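Local coordinates for ankyrin repeat domain protein (Legionella pneumophila subsp. pneumophila, PDB 6MCA) that is a bacterial effector with ankyrin repeats and a cysteine protease-like part, and interacts with the host LARP7 component of the 7SK snRNP complex, at residues 25-31 against 52-58; 35-39 against 73-77; 396-400 against 439-445. All coordinates share one frame; numbering follows the deposited sequence. Where two conformers were deposited one is given.

Interaction 1 of 3, residues 25-31 against 52-58; sequences SIANDII and DEYGFTP
Ser25 OG donates to Glu53 OE2 over 3.0 Å, meeting the carboxylate on its syn lone pair. Ser25 is also the N-cap of helix 26-31: with OG anti to its backbone nitrogen (chi1 161°), the same oxygen comes close to the first N-H groups of the helix and accepts weak bonds from Ala27 N and Asn28 N. A water donates to both Ser25 OG and Glu53 OE1, so each carboxylate oxygen of Glu53 is tied to the cap, one directly and one through solvent. In a second bond Tyr54 OH donates to Asn28 OD1 over 3.0 Å, in the carbonyl plane, while the amide and the ring stand 70° apart.

Ala27 CB sits at the edge of the Tyr54 ring, 4.0 Å from CE2, and Ile31 CD1 comes obliquely to that same Tyr54 CE2 at 3.6 Å. Ile30 CD1 rests 3.9 Å from Pro58 CB, and Ile26 touches the same proline more loosely.

The turn is braced from inside. Asp52 OD1 accepts from Tyr54 N, closing an Asx turn within the type I turn Asp52-Gly55, and from Phe56 N just beyond it; the two donors reach it from opposite faces of the carboxylate plane.

Thr57 caps helix 58-65, which Pro58 begins, a Thr-Pro helix start that resembles the one common in ankyrin repeats. The contact thus sets the N-terminal ends of two helices together. Ile30 continues onto helices 58-65 and 68-76, Ile26 leans on helix 38-43, and Pro238 touches both Ile31 and Tyr54.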
loop_
_atom_site.group_PDB
_atom_site.type_symbol
_atom_site.label_atom_id
_atom_site.label_comp_id
_atom_site.label_asym_id
_atom_site.label_seq_id
_atom_site.Cartn_x
_atom_site.Cartn_y
_atom_site.Cartn_z
ATOM N N SER A 25 -29.586 14.772 -11.309
ATOM C CA SER A 25 -28.227 14.601 -11.798
ATOM C C SER A 25 -28.095 13.241 -12.464
ATOM O O SER A 25 -28.767 12.279 -12.081
ATOM C CB SER A 25 -27.211 14.737 -10.659
ATOM O OG SER A 25 -25.968 14.153 -11.004
ATOM N N ILE A 26 -27.218 13.173 -13.469
ATOM C CA ILE A 26 -26.923 11.891 -14.102
ATOM C C ILE A 26 -26.201 10.975 -13.122
ATOM O O ILE A 26 -26.420 9.756 -13.109
ATOM C CB ILE A 26 -26.116 12.105 -15.398
ATOM C CG1 ILE A 26 -25.810 10.766 -16.074
ATOM C CG2 ILE A 26 -24.830 12.875 -15.127
ATOM C CD1 ILE A 26 -25.657 10.863 -17.577
ATOM N N ALA A 27 -25.345 11.548 -12.270
ATOM C CA ALA A 27 -24.677 10.753 -11.247
ATOM C C ALA A 27 -25.680 10.186 -10.252
ATOM O O ALA A 27 -25.583 9.018 -9.862
ATOM C CB ALA A 27 -23.625 11.596 -10.527
ATOM N N ASN A 28 -26.652 10.998 -9.830
ATOM C CA ASN A 28 -27.679 10.504 -8.921
ATOM C C ASN A 28 -28.568 9.465 -9.592
ATOM O O ASN A 28 -29.052 8.542 -8.927
ATOM C CB ASN A 28 -28.519 11.666 -8.389
ATOM C CG ASN A 28 -27.722 12.602 -7.496
ATOM O OD1 ASN A 28 -26.731 12.203 -6.885
ATOM N ND2 ASN A 28 -28.155 13.856 -7.418
ATOM N N ASP A 29 -28.795 9.597 -10.902
ATOM C CA ASP A 29 -29.522 8.567 -11.637
ATOM C C ASP A 29 -28.756 7.250 -11.626
ATOM O O ASP A 29 -29.331 6.183 -11.379
ATOM C CB ASP A 29 -29.772 9.023 -13.076
ATOM C CG ASP A 29 -30.837 10.095 -13.175
ATOM O OD1 ASP A 29 -31.495 10.382 -12.153
ATOM O OD2 ASP A 29 -31.017 10.652 -14.280
ATOM N N ILE A 30 -27.452 7.312 -11.892
ATOM C CA ILE A 30 -26.632 6.104 -11.936
ATOM C C ILE A 30 -26.561 5.455 -10.558
ATOM O O ILE A 30 -26.710 4.236 -10.420
ATOM C CB ILE A 30 -25.232 6.435 -12.484
ATOM C CG1 ILE A 30 -25.314 6.787 -13.972
ATOM C CG2 ILE A 30 -24.270 5.280 -12.252
ATOM C CD1 ILE A 30 -23.998 7.240 -14.568
ATOM N N ILE A 31 -26.343 6.263 -9.519
ATOM C CA ILE A 31 -26.240 5.731 -8.161
ATOM C C ILE A 31 -27.550 5.073 -7.744
ATOM O O ILE A 31 -27.554 4.041 -7.061
ATOM C CB ILE A 31 -25.825 6.850 -7.187
ATOM C CG1 ILE A 31 -24.388 7.292 -7.468
ATOM C CG2 ILE A 31 -25.966 6.395 -5.741
ATOM C CD1 ILE A 31 -24.078 8.690 -6.984
ATOM N N ASP A 52 -18.545 14.925 -12.461
ATOM C CA ASP A 52 -19.761 15.247 -11.728
ATOM C C ASP A 52 -19.422 15.819 -10.350
ATOM O O ASP A 52 -18.263 16.096 -10.029
ATOM C CB ASP A 52 -20.668 14.019 -11.640
ATOM C CG ASP A 52 -20.004 12.830 -10.957
ATOM O OD1 ASP A 52 -19.023 13.014 -10.204
ATOM O OD2 ASP A 52 -20.467 11.693 -11.183
ATOM N N GLU A 53 -20.449 15.991 -9.516
ATOM C CA GLU A 53 -20.286 16.574 -8.190
ATOM C C GLU A 53 -19.485 15.692 -7.243
ATOM O O GLU A 53 -19.060 16.176 -6.189
ATOM C CB GLU A 53 -21.661 16.869 -7.581
ATOM C CG GLU A 53 -22.566 15.650 -7.460
ATOM C CD GLU A 53 -23.443 15.441 -8.683
ATOM O OE1 GLU A 53 -22.966 15.685 -9.812
ATOM O OE2 GLU A 53 -24.612 15.032 -8.513
ATOM N N TYR A 54 -19.273 14.422 -7.582
ATOM C CA TYR A 54 -18.489 13.514 -6.758
ATOM C C TYR A 54 -17.064 13.336 -7.264
ATOM O O TYR A 54 -16.298 12.577 -6.662
ATOM C CB TYR A 54 -19.177 12.148 -6.673
ATOM C CG TYR A 54 -20.603 12.207 -6.176
ATOM C CD1 TYR A 54 -20.883 12.387 -4.827
ATOM C CD2 TYR A 54 -21.671 12.080 -7.054
ATOM C CE1 TYR A 54 -22.186 12.441 -4.367
ATOM C CE2 TYR A 54 -22.977 12.133 -6.604
ATOM C CZ TYR A 54 -23.228 12.313 -5.260
ATOM O OH TYR A 54 -24.527 12.366 -4.808
ATOM N N GLY A 55 -16.692 14.014 -8.347
ATOM C CA GLY A 55 -15.362 13.891 -8.904
ATOM C C GLY A 55 -15.188 12.790 -9.925
ATOM O O GLY A 55 -14.047 12.486 -10.293
ATOM N N PHE A 56 -16.275 12.189 -10.401
ATOM C CA PHE A 56 -16.218 11.072 -11.329
ATOM C C PHE A 56 -16.951 11.420 -12.619
ATOM O O PHE A 56 -17.656 12.428 -12.714
ATOM C CB PHE A 56 -16.824 9.806 -10.706
ATOM C CG PHE A 56 -16.149 9.372 -9.438
ATOM C CD1 PHE A 56 -14.811 9.027 -9.436
ATOM C CD2 PHE A 56 -16.856 9.302 -8.248
ATOM C CE1 PHE A 56 -14.185 8.627 -8.274
ATOM C CE2 PHE A 56 -16.234 8.901 -7.081
ATOM C CZ PHE A 56 -14.897 8.562 -7.095
ATOM N N THR A 57 -16.768 10.570 -13.619
ATOM C CA THR A 57 -17.517 10.623 -14.862
ATOM C C THR A 57 -18.670 9.633 -14.812
ATOM O O THR A 57 -18.683 8.725 -13.977
ATOM C CB THR A 57 -16.605 10.299 -16.053
ATOM O OG1 THR A 57 -16.225 8.919 -16.005
ATOM C CG2 THR A 57 -15.356 11.166 -16.024
ATOM N N PRO A 58 -19.678 9.791 -15.677
ATOM C CA PRO A 58 -20.767 8.798 -15.705
ATOM C C PRO A 58 -20.283 7.368 -15.905
ATOM O O PRO A 58 -20.816 6.444 -15.278
ATOM C CB PRO A 58 -21.637 9.278 -16.875
ATOM C CG PRO A 58 -21.404 10.745 -16.931
ATOM C CD PRO A 58 -19.970 10.956 -16.533
HETATM O O HOH W 1 -23.779 14.513 -12.515
#

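Interaction 2 of 3, residues 35-39 against 73-77; sequences MPDFD and QLIAR
Phe38 lays its CB over one face of the Arg77 guanidinium, toward the rim of that group and 3.4 Å from NE; the phenyl plane is inclined to the guanidinium by 26°. Arg77 NH2 comes to 3.5 Å from Phe38 CD2, obliquely to the ring. The arginine chain is extended at chi2 and bends at chi3 (120°), which brings the flat group alongside Phe38 CB. Two conformers of this arginine were deposited, so the account holds for one of them.

At the guanidinium edge Asp39 completes the grip. Arg77 NH1 donates to Asp39 OD1 over 3.2 Å in a salt bridge whose N-H...O angle is a bent 138°. The acceptor lies near the guanidinium plane, yet the donor stands well above the plane of the carboxylate. Apolar carbon on a face and a carboxylate at the edge thus use the two different sides of one cationic group.

Farther out the contact is apolar. Leu74 CD2 approaches Phe38 CE1 at 3.6 Å, and Gln73 CB approaches Phe38 CE2 at 3.6 Å, both obliquely. Met35 meets Gln73 instead: its chain, bent at chi2 and chi3, brings SD to 3.6 Å from Gln73 CG and crosses that side chain at about a right angle.

The contact is packing within what is probably an ankyrin-like helical stack. Phe38 opens helix 38-43 directly after its N-cap, Asp37, and meets the C-terminal end of helix 68-76. Its side chain also touches Ile26 of helix 26-31 and Ile70 of helix 68-76, while Leu74 turns toward Pro58 and Cys62 of helix 58-65.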
loop_
_atom_site.group_PDB
_atom_site.type_symbol
_atom_site.label_atom_id
_atom_site.label_comp_id
_atom_site.label_asym_id
_atom_site.label_seq_id
_atom_site.Cartn_x
_atom_site.Cartn_y
_atom_site.Cartn_z
ATOM N N MET A 35 -31.775 4.286 -15.295
ATOM C CA MET A 35 -31.163 4.615 -16.577
ATOM C C MET A 35 -31.354 6.100 -16.859
ATOM O O MET A 35 -32.498 6.573 -16.886
ATOM C CB MET A 35 -31.767 3.775 -17.697
ATOM C CG MET A 35 -31.230 4.118 -19.078
ATOM S SD MET A 35 -29.531 3.561 -19.312
ATOM C CE MET A 35 -29.761 1.785 -19.350
ATOM N N PRO A 36 -30.286 6.864 -17.061
ATOM C CA PRO A 36 -30.439 8.309 -17.256
ATOM C C PRO A 36 -31.098 8.636 -18.588
ATOM O O PRO A 36 -31.058 7.865 -19.549
ATOM C CB PRO A 36 -28.996 8.831 -17.217
ATOM C CG PRO A 36 -28.197 7.730 -16.585
ATOM C CD PRO A 36 -28.873 6.463 -16.994
ATOM N N ASP A 37 -31.724 9.813 -18.623
ATOM C CA ASP A 37 -32.261 10.379 -19.861
ATOM C C ASP A 37 -31.139 11.183 -20.512
ATOM O O ASP A 37 -31.039 12.404 -20.375
ATOM C CB ASP A 37 -33.492 11.230 -19.572
ATOM C CG ASP A 37 -34.185 11.711 -20.835
ATOM O OD1 ASP A 37 -33.735 11.356 -21.945
ATOM O OD2 ASP A 37 -35.188 12.446 -20.715
ATOM N N PHE A 38 -30.274 10.464 -21.235
ATOM C CA PHE A 38 -29.061 11.068 -21.778
ATOM C C PHE A 38 -29.377 12.257 -22.677
ATOM O O PHE A 38 -28.650 13.258 -22.672
ATOM C CB PHE A 38 -28.253 10.025 -22.551
ATOM C CG PHE A 38 -27.930 8.793 -21.756
ATOM C CD1 PHE A 38 -26.930 8.810 -20.798
ATOM C CD2 PHE A 38 -28.624 7.613 -21.973
ATOM C CE1 PHE A 38 -26.629 7.675 -20.068
ATOM C CE2 PHE A 38 -28.329 6.475 -21.246
ATOM C CZ PHE A 38 -27.330 6.506 -20.292
ATOM N N ASP A 39 -30.457 12.166 -23.454
ATOM C CA ASP A 39 -30.797 13.249 -24.372
ATOM C C ASP A 39 -31.173 14.517 -23.617
ATOM O O ASP A 39 -30.833 15.626 -24.047
ATOM C CB ASP A 39 -31.927 12.811 -25.302
ATOM C CG ASP A 39 -31.446 11.885 -26.405
ATOM O OD1 ASP A 39 -30.286 12.037 -26.848
ATOM O OD2 ASP A 39 -32.224 11.004 -26.827
ATOM N N GLN A 73 -24.798 1.833 -22.623
ATOM C CA GLN A 73 -25.414 3.028 -23.193
ATOM C C GLN A 73 -24.387 4.138 -23.382
ATOM O O GLN A 73 -24.329 4.774 -24.440
ATOM C CB GLN A 73 -26.562 3.504 -22.302
ATOM C CG GLN A 73 -27.765 2.584 -22.296
ATOM C CD GLN A 73 -28.362 2.401 -23.675
ATOM O OE1 GLN A 73 -28.577 3.370 -24.405
ATOM N NE2 GLN A 73 -28.636 1.155 -24.041
ATOM N N LEU A 74 -23.557 4.374 -22.363
ATOM C CA LEU A 74 -22.561 5.441 -22.445
ATOM C C LEU A 74 -21.526 5.157 -23.528
ATOM O O LEU A 74 -21.108 6.071 -24.250
ATOM C CB LEU A 74 -21.879 5.624 -21.091
ATOM C CG LEU A 74 -22.741 6.255 -19.998
ATOM C CD1 LEU A 74 -22.041 6.163 -18.656
ATOM C CD2 LEU A 74 -23.058 7.702 -20.340
ATOM N N ILE A 75 -21.096 3.901 -23.654
ATOM C CA ILE A 75 -20.131 3.545 -24.689
ATOM C C ILE A 75 -20.750 3.707 -26.070
ATOM O O ILE A 75 -20.081 4.133 -27.021
ATOM C CB ILE A 75 -19.607 2.115 -24.459
ATOM C CG1 ILE A 75 -18.747 2.064 -23.195
ATOM C CG2 ILE A 75 -18.811 1.627 -25.660
ATOM C CD1 ILE A 75 -18.491 0.663 -22.688
ATOM N N ALA A 76 -22.040 3.385 -26.203
ATOM C CA ALA A 76 -22.737 3.610 -27.466
ATOM C C ALA A 76 -22.720 5.081 -27.858
ATOM O O ALA A 76 -22.656 5.405 -29.049
ATOM C CB ALA A 76 -24.174 3.100 -27.373
ATOM N N ARG A 77 -22.778 5.983 -26.884
ATOM C CA ARG A 77 -22.698 7.410 -27.154
ATOM C C ARG A 77 -21.257 7.909 -27.206
ATOM O O ARG A 77 -21.021 9.118 -27.095
ATOM C CB ARG A 77 -23.522 8.177 -26.119
ATOM C CG ARG A 77 -24.959 7.667 -26.039
ATOM C CD ARG A 77 -25.781 8.379 -24.983
ATOM N NE ARG A 77 -26.943 9.049 -25.561
ATOM C CZ ARG A 77 -28.123 8.466 -25.747
ATOM N NH1 ARG A 77 -29.127 9.151 -26.279
ATOM N NH2 ARG A 77 -28.299 7.198 -25.404
#

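Interaction 3 of 3, residues 396-400 against 439-445; sequences IQRFY and ILILDEY
The ring of Phe399 has Ile439 CG2 over the centre of one face and Tyr445 at its edge. The methyl makes a CH-pi contact, 3.6 Å from the ring centroid and only 11° off the normal. At the rim, Phe399 CZ points into the face of Tyr445, 3.7 Å from CE2: a T-shaped pair with centroids 5.3 Å apart and planes at 76°. Leu442 CD1 comes to the Phe399 ring obliquely, 3.9 Å from CE2.

Ile439 divides its branches between partners. CG2, anti to the backbone nitrogen, takes the centre of the phenylalanine face. CD1, at the end of the other branch, lies 3.7 Å from Phe399 CD2 and also touches Ile396 CG2. Between them CG1 meets the hydroxyl end of Tyr400, with OH at 3.6 Å. That tyrosine in turn lies with one face toward Phe399 CD2 within its own segment. No hydrogen bond joins the segments; dispersion and ring electrostatics carry the contact.

Phe399 also makes a cation-pi contact with Lys407 and packs on Ile410, both of helix 404-421, whose Leu414 touches Ile439. An aromatic side chain from the C-terminal part of helix 373-399 is thereby received by the C-terminal part of helix 427-440 and the residues after it, with a third helix alongside. Such largely apolar interhelical packing, with its T-shaped aromatic pair, is consistent with the mostly helical C-terminal part of the chain.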
loop_
_atom_site.group_PDB
_atom_site.type_symbol
_atom_site.label_atom_id
_atom_site.label_comp_id
_atom_site.label_asym_id
_atom_site.label_seq_id
_atom_site.Cartn_x
_atom_site.Cartn_y
_atom_site.Cartn_z
ATOM N N ILE A 396 17.271 -8.844 -6.948
ATOM C CA ILE A 396 18.483 -9.477 -7.466
ATOM C C ILE A 396 18.135 -10.525 -8.516
ATOM O O ILE A 396 18.798 -10.627 -9.555
ATOM C CB ILE A 396 19.305 -10.077 -6.312
ATOM C CG1 ILE A 396 19.903 -8.961 -5.457
ATOM C CG2 ILE A 396 20.404 -10.986 -6.846
ATOM C CD1 ILE A 396 20.560 -9.456 -4.198
ATOM N N GLN A 397 17.083 -11.309 -8.271
ATOM C CA GLN A 397 16.691 -12.337 -9.229
ATOM C C GLN A 397 16.160 -11.721 -10.516
ATOM O O GLN A 397 16.475 -12.197 -11.613
ATOM C CB GLN A 397 15.645 -13.263 -8.608
ATOM C CG GLN A 397 15.027 -14.247 -9.586
ATOM C CD GLN A 397 14.047 -15.193 -8.920
ATOM O OE1 GLN A 397 14.427 -16.012 -8.082
ATOM N NE2 GLN A 397 12.776 -15.085 -9.290
ATOM N N ARG A 398 15.355 -10.661 -10.408
ATOM C CA ARG A 398 14.797 -10.043 -11.603
ATOM C C ARG A 398 15.844 -9.294 -12.415
ATOM O O ARG A 398 15.630 -9.075 -13.612
ATOM C CB ARG A 398 13.659 -9.093 -11.226
ATOM C CG ARG A 398 12.416 -9.798 -10.721
ATOM C CD ARG A 398 11.404 -8.810 -10.174
ATOM N NE ARG A 398 10.281 -9.491 -9.538
ATOM C CZ ARG A 398 9.354 -8.881 -8.808
ATOM N NH1 ARG A 398 9.414 -7.569 -8.621
ATOM N NH2 ARG A 398 8.367 -9.581 -8.265
ATOM N N PHE A 399 16.960 -8.893 -11.798
ATOM C CA PHE A 399 17.980 -8.160 -12.548
ATOM C C PHE A 399 18.507 -8.970 -13.729
ATOM O O PHE A 399 18.670 -8.435 -14.832
ATOM C CB PHE A 399 19.134 -7.759 -11.629
ATOM C CG PHE A 399 20.291 -7.131 -12.357
ATOM C CD1 PHE A 399 20.255 -5.794 -12.717
ATOM C CD2 PHE A 399 21.411 -7.878 -12.687
ATOM C CE1 PHE A 399 21.314 -5.212 -13.391
ATOM C CE2 PHE A 399 22.474 -7.302 -13.360
ATOM C CZ PHE A 399 22.424 -5.968 -13.712
ATOM N N TYR A 400 18.781 -10.260 -13.520
ATOM C CA TYR A 400 19.405 -11.064 -14.566
ATOM C C TYR A 400 18.438 -11.431 -15.685
ATOM O O TYR A 400 18.884 -11.863 -16.753
ATOM C CB TYR A 400 20.007 -12.334 -13.962
ATOM C CG TYR A 400 21.076 -12.067 -12.925
ATOM C CD1 TYR A 400 22.375 -11.750 -13.302
ATOM C CD2 TYR A 400 20.784 -12.126 -11.569
ATOM C CE1 TYR A 400 23.354 -11.503 -12.356
ATOM C CE2 TYR A 400 21.755 -11.880 -10.617
ATOM C CZ TYR A 400 23.038 -11.570 -11.015
ATOM O OH TYR A 400 24.008 -11.326 -10.070
ATOM N N ILE A 439 26.171 -7.103 -8.114
ATOM C CA ILE A 439 25.591 -6.522 -9.318
ATOM C C ILE A 439 26.177 -5.148 -9.621
ATOM O O ILE A 439 26.476 -4.842 -10.776
ATOM C CB ILE A 439 24.054 -6.453 -9.182
ATOM C CG1 ILE A 439 23.454 -7.861 -9.177
ATOM C CG2 ILE A 439 23.448 -5.610 -10.295
ATOM C CD1 ILE A 439 21.952 -7.882 -9.004
ATOM N N LEU A 440 26.356 -4.311 -8.597
ATOM C CA LEU A 440 26.807 -2.943 -8.828
ATOM C C LEU A 440 28.280 -2.843 -9.205
ATOM O O LEU A 440 28.744 -1.743 -9.519
ATOM C CB LEU A 440 26.534 -2.081 -7.596
ATOM C CG LEU A 440 25.067 -1.717 -7.376
ATOM C CD1 LEU A 440 24.935 -0.660 -6.292
ATOM C CD2 LEU A 440 24.441 -1.239 -8.677
ATOM N N ILE A 441 29.021 -3.952 -9.184
ATOM C CA ILE A 441 30.428 -3.926 -9.569
ATOM C C ILE A 441 30.629 -4.258 -11.045
ATOM O O ILE A 441 31.674 -3.903 -11.614
ATOM C CB ILE A 441 31.221 -4.861 -8.634
ATOM C CG1 ILE A 441 31.621 -4.087 -7.382
ATOM C CG2 ILE A 441 32.453 -5.470 -9.299
ATOM C CD1 ILE A 441 32.464 -2.859 -7.676
ATOM N N LEU A 442 29.642 -4.885 -11.688
ATOM C CA LEU A 442 29.684 -5.101 -13.129
ATOM C C LEU A 442 30.056 -3.814 -13.853
ATOM O O LEU A 442 29.686 -2.711 -13.439
ATOM C CB LEU A 442 28.330 -5.608 -13.629
ATOM C CG LEU A 442 27.785 -6.878 -12.974
ATOM C CD1 LEU A 442 26.377 -7.181 -13.468
ATOM C CD2 LEU A 442 28.716 -8.049 -13.236
ATOM N N ASP A 443 30.809 -3.962 -14.946
ATOM C CA ASP A 443 31.324 -2.793 -15.649
ATOM C C ASP A 443 30.203 -1.945 -16.236
ATOM O O ASP A 443 30.328 -0.717 -16.302
ATOM C CB ASP A 443 32.291 -3.235 -16.749
ATOM C CG ASP A 443 33.455 -4.045 -16.208
ATOM O OD1 ASP A 443 34.051 -3.631 -15.193
ATOM O OD2 ASP A 443 33.766 -5.103 -16.793
ATOM N N GLU A 444 29.103 -2.571 -16.655
ATOM C CA GLU A 444 28.014 -1.852 -17.303
ATOM C C GLU A 444 27.128 -1.093 -16.323
ATOM O O GLU A 444 26.243 -0.350 -16.763
ATOM C CB GLU A 444 27.161 -2.826 -18.120
ATOM C CG GLU A 444 26.385 -2.182 -19.262
ATOM C CD GLU A 444 25.489 -3.168 -19.986
ATOM O OE1 GLU A 444 25.634 -4.386 -19.755
ATOM O OE2 GLU A 444 24.634 -2.722 -20.782
ATOM N N TYR A 445 27.336 -1.250 -15.014
ATOM C CA TYR A 445 26.490 -0.598 -14.027
ATOM C C TYR A 445 27.274 0.061 -12.902
ATOM O O TYR A 445 26.670 0.750 -12.068
ATOM C CB TYR A 445 25.480 -1.604 -13.456
ATOM C CG TYR A 445 24.508 -2.065 -14.514
ATOM C CD1 TYR A 445 23.387 -1.309 -14.828
ATOM C CD2 TYR A 445 24.737 -3.229 -15.235
ATOM C CE1 TYR A 445 22.506 -1.714 -15.810
ATOM C CE2 TYR A 445 23.863 -3.641 -16.219
ATOM C CZ TYR A 445 22.749 -2.880 -16.502
ATOM O OH TYR A 445 21.874 -3.285 -17.485
#

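How the interactions relate
Interactions 1 and 2 belong to one N-terminal group of helices: their segments alternate along the chain, their centres are 13 Å apart, and they meet where Leu74 packs on Pro58 and Pro36 on Ile26 and Ile30. Interaction 1 is the more buried, yet has hydrogen bonds around a helix cap; interaction 2 pairs a buried phenylalanine with a salt bridge at a more exposed margin. Interaction 3, about 50 Å from interaction 1 between centres and on the opposite side of the chain's centre, joins different helices. It is partly buried like interaction 2, but relies on aromatic and aliphatic packing without a polar bond across it.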